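Local coordinates for cellobiose 2-epimerase (Spirochaeta thermophila DSM 6192, PDB 5ZIG), which probably catalyses the reversible epimerization of cellobiose to 4-O-beta-D-glucopyranosyl-D-mannose, at residues 322-327 against 392-397; 7-11 against 338-342; 37-41 against 85-89. One frame throughout, in Å; residues are numbered along the deposited sequence.

Contact 1: 322-327 against 392-397; sequences FVGFLN and EGMRRI
Two helical segments, 322-327 and 392-397, run almost parallel, their axes 10.1 Å apart and crossing at 16°; CA of V323 lies 6.4 Å from CA of G393, and CA of L326 7.1 Å from CA of R396. E392 starts the contact, its CB 3.8 Å from V323 CG1. G393 makes the close approach possible: its CA sits 3.9 Å from both F322 CE2 (chi1 t) and L326 CD1 (chi1 m, chi2 t), where a CB would clash with the phenyl ring. Such side-by-side parallel helices are neighbours in the inner ring of an (α/α)6 barrel, the fold of this epimerase family. R395 NH1 forms a salt bridge to E392 OE2 at 3.2 Å. R396 extends (m, t, t): its NE pairs with E392 OE1 at 2.7 Å, while NH1 donates to N327 OD1 at 3.0 Å. One water joins R396 NH2 to N327 OD1, and another, weakly bound to L326 O, reaches R396 NH1. I397 (m, t) places CG1 4.4 Å from L326 CD2.

Contact 2: 7-11 against 338-342; sequences LRPTL and LDHAC
Segment 338-342 is α-helical and 7-11 lies on helix 7-31; they point broadly the same way: their axes diverge by 33° and approach no closer than 11.4 Å. The nearest CA pairs are L7 with L338, 8.1 Å, and T10 with C342, 7.8 Å, so one turn of each helix faces one turn of the other. At such a separation the backbones stay apart and side chains fill the gap. L7 points toward the partner helix with chi1 at -92° and chi2 t; its CD1 is 3.9 Å from L338 CB, and its CD2 lies 4.1 Å from C342 SG and 4.0 Å from D339 OD1. A turn later, L11 (m, t) brings CD1 to 4.2 Å from L338 CD1 and CD2 to 4.2 Å from C342 SG. T10 adds its methyl, CG2 being 4.1 Å from C342 SG. The thiol, with chi1 m, is thus met by three residues, and the contact is essentially apolar. L11 and L338 also reach I400 of helix 384-402, which lies inside the pair. Here the first and last helices of the outer ring meet, the seam at which an (α/α)6 barrel, built from six helical hairpins, closes on itself.

Contact 3: 37-41 against 85-89; sequences IHGGF and NAYRF
A loop can be held to a helix through its own peptide groups, and 37-41 against 85-89 is a clear case. Segment 85-89 is helical; 37-41 is irregular, with phi/psi of 87/175° at G39, 67/-162° at G40 and an extended -119/153° at F41. The two backbones are nearest, CA to CA, at G40 and A86, 4.9 Å apart. N85, chi1 t, turns its amide to G40 and satisfies both of that residue's backbone groups: G40 N donates to N85 OD1 at 2.8 Å, and N85 ND2 donates to G40 O at 3.1 Å. N85 ND2 also donates to Q34 OE1, and D35 OD1 accepts from I37 N and H38 N. G39 O accepts from K55 NZ while lying over one face of the F89 ring, 3.6 Å from F89 CD1. F89 (chi1 t) sets CB 3.6 Å from G40 N; a CB on G40 would strike its ring, and one on G39 would jam against H38 O. F41 (chi1 m) packs CE1 3.9 Å from A86 CB, its ring stacked on H63. The contact lies at the barrel's periphery, joining the loop after helix 7-31 to helix 77-94. Because the asparagine reads main-chain N-H and C=O together, the hydrogen bonds fix the course of the loop, while G40 leaves room for the F89 ring and both glycines adopt positive-phi angles.

Followed from the N terminus, the chain opens contact 2 at 7-11, in its first helix. The loop beyond that helix enters contact 3, which closes at 85-89 as a local loop wholly nested within contact 2. Most of the remaining helices pass before 322-327 opens contact 1; 338-342 then closes contact 2, and 392-397 closes contact 1, so these two cross. They also touch, since helices 315-332 and 336-352 are consecutive: F322, F325 and L326 pack on H340 and A341. Together they unite the two ends of the chain, inner ring and outer, whereas contact 3, centred about 31 Å from contact 1's centre and 39 Å from contact 2's, joins the loop after helix 7-31 to helix 77-94.

Contact 1: 322-327 against 392-397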
loop_
_atom_site.group_PDB
_atom_site.type_symbol
_atom_site.label_atom_id
_atom_site.label_comp_id
_atom_site.label_asym_id
_atom_site.label_seq_id
_atom_site.Cartn_x
_atom_site.Cartn_y
_atom_site.Cartn_z
ATOM N N PHE A 322 0.812 12.134 -2.411
ATOM C CA PHE A 322 1.583 12.917 -1.444
ATOM C C PHE A 322 2.980 12.321 -1.223
ATOM O O PHE A 322 3.996 13.014 -1.378
ATOM C CB PHE A 322 0.798 13.001 -0.127
ATOM C CG PHE A 322 1.503 13.724 0.955
ATOM C CD1 PHE A 322 1.811 15.088 0.819
ATOM C CD2 PHE A 322 1.860 13.068 2.122
ATOM C CE1 PHE A 322 2.465 15.769 1.832
ATOM C CE2 PHE A 322 2.525 13.736 3.138
ATOM C CZ PHE A 322 2.823 15.096 2.996
ATOM N N VAL A 323 3.059 11.028 -0.873
ATOM C CA VAL A 323 4.370 10.419 -0.633
ATOM C C VAL A 323 5.194 10.431 -1.905
ATOM O O VAL A 323 6.404 10.683 -1.877
ATOM C CB VAL A 323 4.217 9.001 -0.066
ATOM C CG1 VAL A 323 5.571 8.451 0.316
ATOM C CG2 VAL A 323 3.314 9.038 1.151
ATOM N N GLY A 324 4.533 10.253 -3.045
ATOM C CA GLY A 324 5.250 10.214 -4.301
ATOM C C GLY A 324 5.868 11.547 -4.664
ATOM O O GLY A 324 6.968 11.595 -5.211
ATOM N N PHE A 325 5.173 12.648 -4.357
ATOM C CA PHE A 325 5.699 13.955 -4.708
ATOM C C PHE A 325 6.871 14.331 -3.807
ATOM O O PHE A 325 7.833 14.957 -4.265
ATOM C CB PHE A 325 4.581 15.004 -4.652
ATOM C CG PHE A 325 3.625 14.922 -5.811
ATOM C CD1 PHE A 325 4.106 14.760 -7.103
ATOM C CD2 PHE A 325 2.263 15.013 -5.614
ATOM C CE1 PHE A 325 3.238 14.677 -8.177
ATOM C CE2 PHE A 325 1.393 14.942 -6.674
ATOM C CZ PHE A 325 1.876 14.772 -7.957
ATOM N N LEU A 326 6.804 13.962 -2.522
ATOM C CA LEU A 326 7.933 14.180 -1.625
ATOM C C LEU A 326 9.152 13.390 -2.078
ATOM O O LEU A 326 10.287 13.909 -2.082
ATOM C CB LEU A 326 7.549 13.795 -0.204
ATOM C CG LEU A 326 6.426 14.593 0.474
ATOM C CD1 LEU A 326 6.169 13.988 1.843
ATOM C CD2 LEU A 326 6.725 16.124 0.578
ATOM N N ASN A 327 8.925 12.129 -2.471
ATOM C CA ASN A 327 10.000 11.277 -2.960
ATOM C C ASN A 327 10.639 11.860 -4.212
ATOM O O ASN A 327 11.853 11.775 -4.388
ATOM C CB ASN A 327 9.446 9.874 -3.251
ATOM C CG ASN A 327 10.535 8.879 -3.579
ATOM O OD1 ASN A 327 11.338 8.508 -2.729
ATOM N ND2 ASN A 327 10.563 8.444 -4.820
ATOM N N GLU A 392 5.477 8.405 6.494
ATOM C CA GLU A 392 6.409 8.758 5.433
ATOM C C GLU A 392 6.565 10.276 5.313
ATOM O O GLU A 392 7.683 10.777 5.154
ATOM C CB GLU A 392 5.939 8.160 4.104
ATOM C CG GLU A 392 6.234 6.654 3.977
ATOM C CD GLU A 392 7.724 6.351 3.837
ATOM O OE1 GLU A 392 8.445 7.108 3.129
ATOM O OE2 GLU A 392 8.179 5.351 4.438
ATOM N N GLY A 393 5.455 11.025 5.378
ATOM C CA GLY A 393 5.556 12.481 5.336
ATOM C C GLY A 393 6.404 13.045 6.466
ATOM O O GLY A 393 7.237 13.921 6.248
ATOM N N MET A 394 6.226 12.525 7.679
ATOM C CA MET A 394 6.931 13.083 8.826
ATOM C C MET A 394 8.427 12.861 8.703
ATOM O O MET A 394 9.222 13.790 8.912
ATOM C CB MET A 394 6.402 12.462 10.119
ATOM C CG MET A 394 5.130 13.123 10.617
ATOM S SD MET A 394 4.644 12.513 12.235
ATOM C CE MET A 394 3.760 11.027 11.760
ATOM N N ARG A 395 8.830 11.634 8.354
ATOM C CA ARG A 395 10.247 11.339 8.240
ATOM C C ARG A 395 10.881 12.102 7.094
ATOM O O ARG A 395 12.007 12.600 7.219
ATOM C CB ARG A 395 10.472 9.844 8.051
ATOM C CG ARG A 395 11.797 9.370 8.647
ATOM C CD ARG A 395 12.218 8.041 8.044
ATOM N NE ARG A 395 12.200 8.051 6.582
ATOM C CZ ARG A 395 11.316 7.395 5.838
ATOM N NH1 ARG A 395 10.364 6.672 6.420
ATOM N NH2 ARG A 395 11.368 7.457 4.510
ATOM N N ARG A 396 10.179 12.196 5.965
ATOM C CA ARG A 396 10.756 12.838 4.795
ATOM C C ARG A 396 10.818 14.345 4.973
ATOM O O ARG A 396 11.819 14.976 4.604
ATOM C CB ARG A 396 9.948 12.492 3.547
ATOM C CG ARG A 396 10.142 11.066 3.042
ATOM C CD ARG A 396 9.023 10.761 2.025
ATOM N NE ARG A 396 8.945 9.352 1.649
ATOM C CZ ARG A 396 9.634 8.807 0.652
ATOM N NH1 ARG A 396 10.461 9.549 -0.076
ATOM N NH2 ARG A 396 9.500 7.520 0.391
ATOM N N ILE A 397 9.743 14.950 5.497
ATOM C CA ILE A 397 9.742 16.400 5.665
ATOM C C ILE A 397 10.812 16.812 6.665
ATOM O O ILE A 397 11.565 17.765 6.423
ATOM C CB ILE A 397 8.342 16.910 6.060
ATOM C CG1 ILE A 397 7.462 17.025 4.814
ATOM C CG2 ILE A 397 8.425 18.284 6.695
ATOM C CD1 ILE A 397 6.003 17.389 5.126
HETATM O O HOH W 1 11.213 12.500 0.341
HETATM O O HOH W 2 11.007 5.624 -1.201
#

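Contact 2: 7-11 against 338-342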
loop_
_atom_site.group_PDB
_atom_site.type_symbol
_atom_site.label_atom_id
_atom_site.label_comp_id
_atom_site.label_asym_id
_atom_site.label_seq_id
_atom_site.Cartn_x
_atom_site.Cartn_y
_atom_site.Cartn_z
ATOM N N LEU A 7 9.122 27.727 1.146
ATOM C CA LEU A 7 8.555 26.417 1.412
ATOM C C LEU A 7 8.734 25.995 2.864
ATOM O O LEU A 7 8.027 25.082 3.323
ATOM C CB LEU A 7 9.178 25.379 0.472
ATOM C CG LEU A 7 8.367 25.184 -0.815
ATOM C CD1 LEU A 7 9.141 24.360 -1.856
ATOM C CD2 LEU A 7 7.013 24.533 -0.490
ATOM N N ARG A 8 9.632 26.660 3.605
ATOM C CA ARG A 8 9.982 26.149 4.929
ATOM C C ARG A 8 8.835 26.273 5.925
ATOM O O ARG A 8 8.504 25.266 6.578
ATOM C CB ARG A 8 11.271 26.811 5.429
ATOM C CG ARG A 8 12.479 25.955 5.129
ATOM C CD ARG A 8 13.770 26.470 5.716
ATOM N NE ARG A 8 14.839 25.551 5.362
ATOM C CZ ARG A 8 15.271 24.568 6.146
ATOM N NH1 ARG A 8 14.727 24.376 7.344
ATOM N NH2 ARG A 8 16.257 23.783 5.733
ATOM N N PRO A 9 8.173 27.424 6.085
ATOM C CA PRO A 9 7.012 27.435 6.995
ATOM C C PRO A 9 5.865 26.538 6.527
ATOM O O PRO A 9 5.169 25.963 7.370
ATOM C CB PRO A 9 6.616 28.925 7.057
ATOM C CG PRO A 9 7.314 29.582 5.919
ATOM C CD PRO A 9 8.513 28.772 5.595
ATOM N N THR A 10 5.649 26.393 5.214
ATOM C CA THR A 10 4.624 25.477 4.717
ATOM C C THR A 10 4.922 24.031 5.122
ATOM O O THR A 10 4.022 23.296 5.550
ATOM C CB THR A 10 4.525 25.581 3.193
ATOM O OG1 THR A 10 4.744 26.940 2.791
ATOM C CG2 THR A 10 3.162 25.113 2.692
ATOM N N LEU A 11 6.185 23.607 4.991
ATOM C CA LEU A 11 6.535 22.234 5.335
ATOM C C LEU A 11 6.387 21.990 6.831
ATOM O O LEU A 11 5.883 20.938 7.244
ATOM C CB LEU A 11 7.961 21.920 4.870
ATOM C CG LEU A 11 8.175 21.889 3.354
ATOM C CD1 LEU A 11 9.656 21.683 3.014
ATOM C CD2 LEU A 11 7.320 20.802 2.695
ATOM N N LEU A 338 7.547 19.543 -4.392
ATOM C CA LEU A 338 7.033 19.893 -3.073
ATOM C C LEU A 338 5.759 20.733 -3.175
ATOM O O LEU A 338 4.843 20.571 -2.359
ATOM C CB LEU A 338 8.104 20.635 -2.271
ATOM C CG LEU A 338 9.358 19.847 -1.879
ATOM C CD1 LEU A 338 10.327 20.689 -1.057
ATOM C CD2 LEU A 338 8.972 18.557 -1.135
ATOM N N ASP A 339 5.697 21.650 -4.151
ATOM C CA ASP A 339 4.464 22.394 -4.400
ATOM C C ASP A 339 3.299 21.432 -4.601
ATOM O O ASP A 339 2.206 21.616 -4.044
ATOM C CB ASP A 339 4.612 23.291 -5.640
ATOM C CG ASP A 339 5.636 24.419 -5.460
ATOM O OD1 ASP A 339 5.836 24.880 -4.323
ATOM O OD2 ASP A 339 6.246 24.845 -6.465
ATOM N N HIS A 340 3.540 20.392 -5.392
ATOM C CA HIS A 340 2.520 19.404 -5.695
ATOM C C HIS A 340 2.087 18.662 -4.431
ATOM O O HIS A 340 0.897 18.617 -4.105
ATOM C CB HIS A 340 3.065 18.463 -6.780
ATOM C CG HIS A 340 3.229 19.128 -8.121
ATOM N ND1 HIS A 340 2.350 20.084 -8.598
ATOM C CD2 HIS A 340 4.167 18.973 -9.087
ATOM C CE1 HIS A 340 2.733 20.476 -9.801
ATOM N NE2 HIS A 340 3.831 19.814 -10.123
ATOM N N ALA A 341 3.048 18.106 -3.686
ATOM C CA ALA A 341 2.747 17.463 -2.408
ATOM C C ALA A 341 1.900 18.365 -1.513
ATOM O O ALA A 341 0.843 17.960 -1.024
ATOM C CB ALA A 341 4.036 17.083 -1.685
ATOM N N CYS A 342 2.379 19.586 -1.259
ATOM C CA CYS A 342 1.600 20.538 -0.472
ATOM C C CYS A 342 0.189 20.686 -1.030
ATOM O O CYS A 342 -0.783 20.681 -0.271
ATOM C CB CYS A 342 2.307 21.901 -0.415
ATOM S SG CYS A 342 4.004 21.924 0.322
#

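Contact 3: 37-41 against 85-89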
loop_
_atom_site.group_PDB
_atom_site.type_symbol
_atom_site.label_atom_id
_atom_site.label_comp_id
_atom_site.label_asym_id
_atom_site.label_seq_id
_atom_site.Cartn_x
_atom_site.Cartn_y
_atom_site.Cartn_z
ATOM N N ILE A 37 -15.289 -9.633 21.112
ATOM C CA ILE A 37 -15.764 -11.004 21.239
ATOM C C ILE A 37 -14.865 -11.961 20.481
ATOM O O ILE A 37 -14.357 -12.931 21.044
ATOM C CB ILE A 37 -17.223 -11.105 20.751
ATOM C CG1 ILE A 37 -18.106 -10.159 21.553
ATOM C CG2 ILE A 37 -17.725 -12.584 20.812
ATOM C CD1 ILE A 37 -19.494 -10.053 21.014
ATOM N N HIS A 38 -14.619 -11.661 19.210
ATOM C CA HIS A 38 -13.890 -12.545 18.324
ATOM C C HIS A 38 -12.435 -12.151 18.141
ATOM O O HIS A 38 -11.645 -12.986 17.706
ATOM C CB HIS A 38 -14.581 -12.559 16.958
ATOM C CG HIS A 38 -16.015 -12.974 17.019
ATOM N ND1 HIS A 38 -16.423 -14.208 17.488
ATOM C CD2 HIS A 38 -17.149 -12.248 16.832
ATOM C CE1 HIS A 38 -17.743 -14.262 17.474
ATOM N NE2 HIS A 38 -18.208 -13.080 17.099
ATOM N N GLY A 39 -12.055 -10.907 18.456
ATOM C CA GLY A 39 -10.712 -10.449 18.162
ATOM C C GLY A 39 -10.591 -9.882 16.763
ATOM O O GLY A 39 -11.518 -9.921 15.948
ATOM N N GLY A 40 -9.403 -9.353 16.473
ATOM C CA GLY A 40 -9.272 -8.618 15.222
ATOM C C GLY A 40 -10.117 -7.336 15.258
ATOM O O GLY A 40 -10.551 -6.869 16.309
ATOM N N PHE A 41 -10.364 -6.798 14.067
ATOM C CA PHE A 41 -11.108 -5.567 13.861
ATOM C C PHE A 41 -12.350 -5.839 13.015
ATOM O O PHE A 41 -12.370 -6.773 12.201
ATOM C CB PHE A 41 -10.257 -4.496 13.147
ATOM C CG PHE A 41 -9.093 -3.984 13.959
ATOM C CD1 PHE A 41 -8.080 -4.833 14.369
ATOM C CD2 PHE A 41 -9.031 -2.635 14.324
ATOM C CE1 PHE A 41 -7.015 -4.359 15.112
ATOM C CE2 PHE A 41 -7.974 -2.158 15.072
ATOM C CZ PHE A 41 -6.961 -3.020 15.464
ATOM N N ASN A 85 -3.556 -7.609 19.052
ATOM C CA ASN A 85 -4.894 -8.072 18.699
ATOM C C ASN A 85 -4.951 -8.453 17.233
ATOM O O ASN A 85 -5.457 -9.522 16.873
ATOM C CB ASN A 85 -5.947 -7.004 19.010
ATOM C CG ASN A 85 -7.335 -7.398 18.516
ATOM O OD1 ASN A 85 -7.694 -8.583 18.507
ATOM N ND2 ASN A 85 -8.118 -6.417 18.098
ATOM N N ALA A 86 -4.450 -7.578 16.363
ATOM C CA ALA A 86 -4.463 -7.903 14.946
ATOM C C ALA A 86 -3.576 -9.101 14.652
ATOM O O ALA A 86 -3.876 -9.893 13.749
ATOM C CB ALA A 86 -4.029 -6.693 14.126
ATOM N N TYR A 87 -2.507 -9.273 15.421
ATOM C CA TYR A 87 -1.591 -10.380 15.160
ATOM C C TYR A 87 -2.235 -11.719 15.522
ATOM O O TYR A 87 -2.221 -12.655 14.719
ATOM C CB TYR A 87 -0.293 -10.174 15.932
ATOM C CG TYR A 87 0.679 -11.334 15.858
ATOM C CD1 TYR A 87 1.400 -11.599 14.700
ATOM C CD2 TYR A 87 0.868 -12.160 16.953
ATOM C CE1 TYR A 87 2.281 -12.637 14.646
ATOM C CE2 TYR A 87 1.740 -13.218 16.907
ATOM C CZ TYR A 87 2.446 -13.452 15.754
ATOM O OH TYR A 87 3.320 -14.509 15.723
ATOM N N ARG A 88 -2.798 -11.818 16.732
ATOM C CA ARG A 88 -3.445 -13.053 17.167
ATOM C C ARG A 88 -4.544 -13.477 16.198
ATOM O O ARG A 88 -4.684 -14.669 15.891
ATOM C CB ARG A 88 -4.019 -12.876 18.574
ATOM C CG ARG A 88 -2.969 -12.681 19.660
ATOM C CD ARG A 88 -3.607 -12.654 21.048
ATOM N NE ARG A 88 -4.533 -11.534 21.200
ATOM C CZ ARG A 88 -4.212 -10.368 21.754
ATOM N NH1 ARG A 88 -2.989 -10.169 22.214
ATOM N NH2 ARG A 88 -5.114 -9.402 21.847
ATOM N N PHE A 89 -5.334 -12.517 15.706
ATOM C CA PHE A 89 -6.389 -12.843 14.750
ATOM C C PHE A 89 -5.812 -13.253 13.406
ATOM O O PHE A 89 -6.364 -14.134 12.733
ATOM C CB PHE A 89 -7.345 -11.668 14.562
ATOM C CG PHE A 89 -8.646 -12.060 13.906
ATOM C CD1 PHE A 89 -9.643 -12.697 14.635
ATOM C CD2 PHE A 89 -8.863 -11.809 12.560
ATOM C CE1 PHE A 89 -10.850 -13.082 14.028
ATOM C CE2 PHE A 89 -10.053 -12.183 11.942
ATOM C CZ PHE A 89 -11.052 -12.834 12.680
#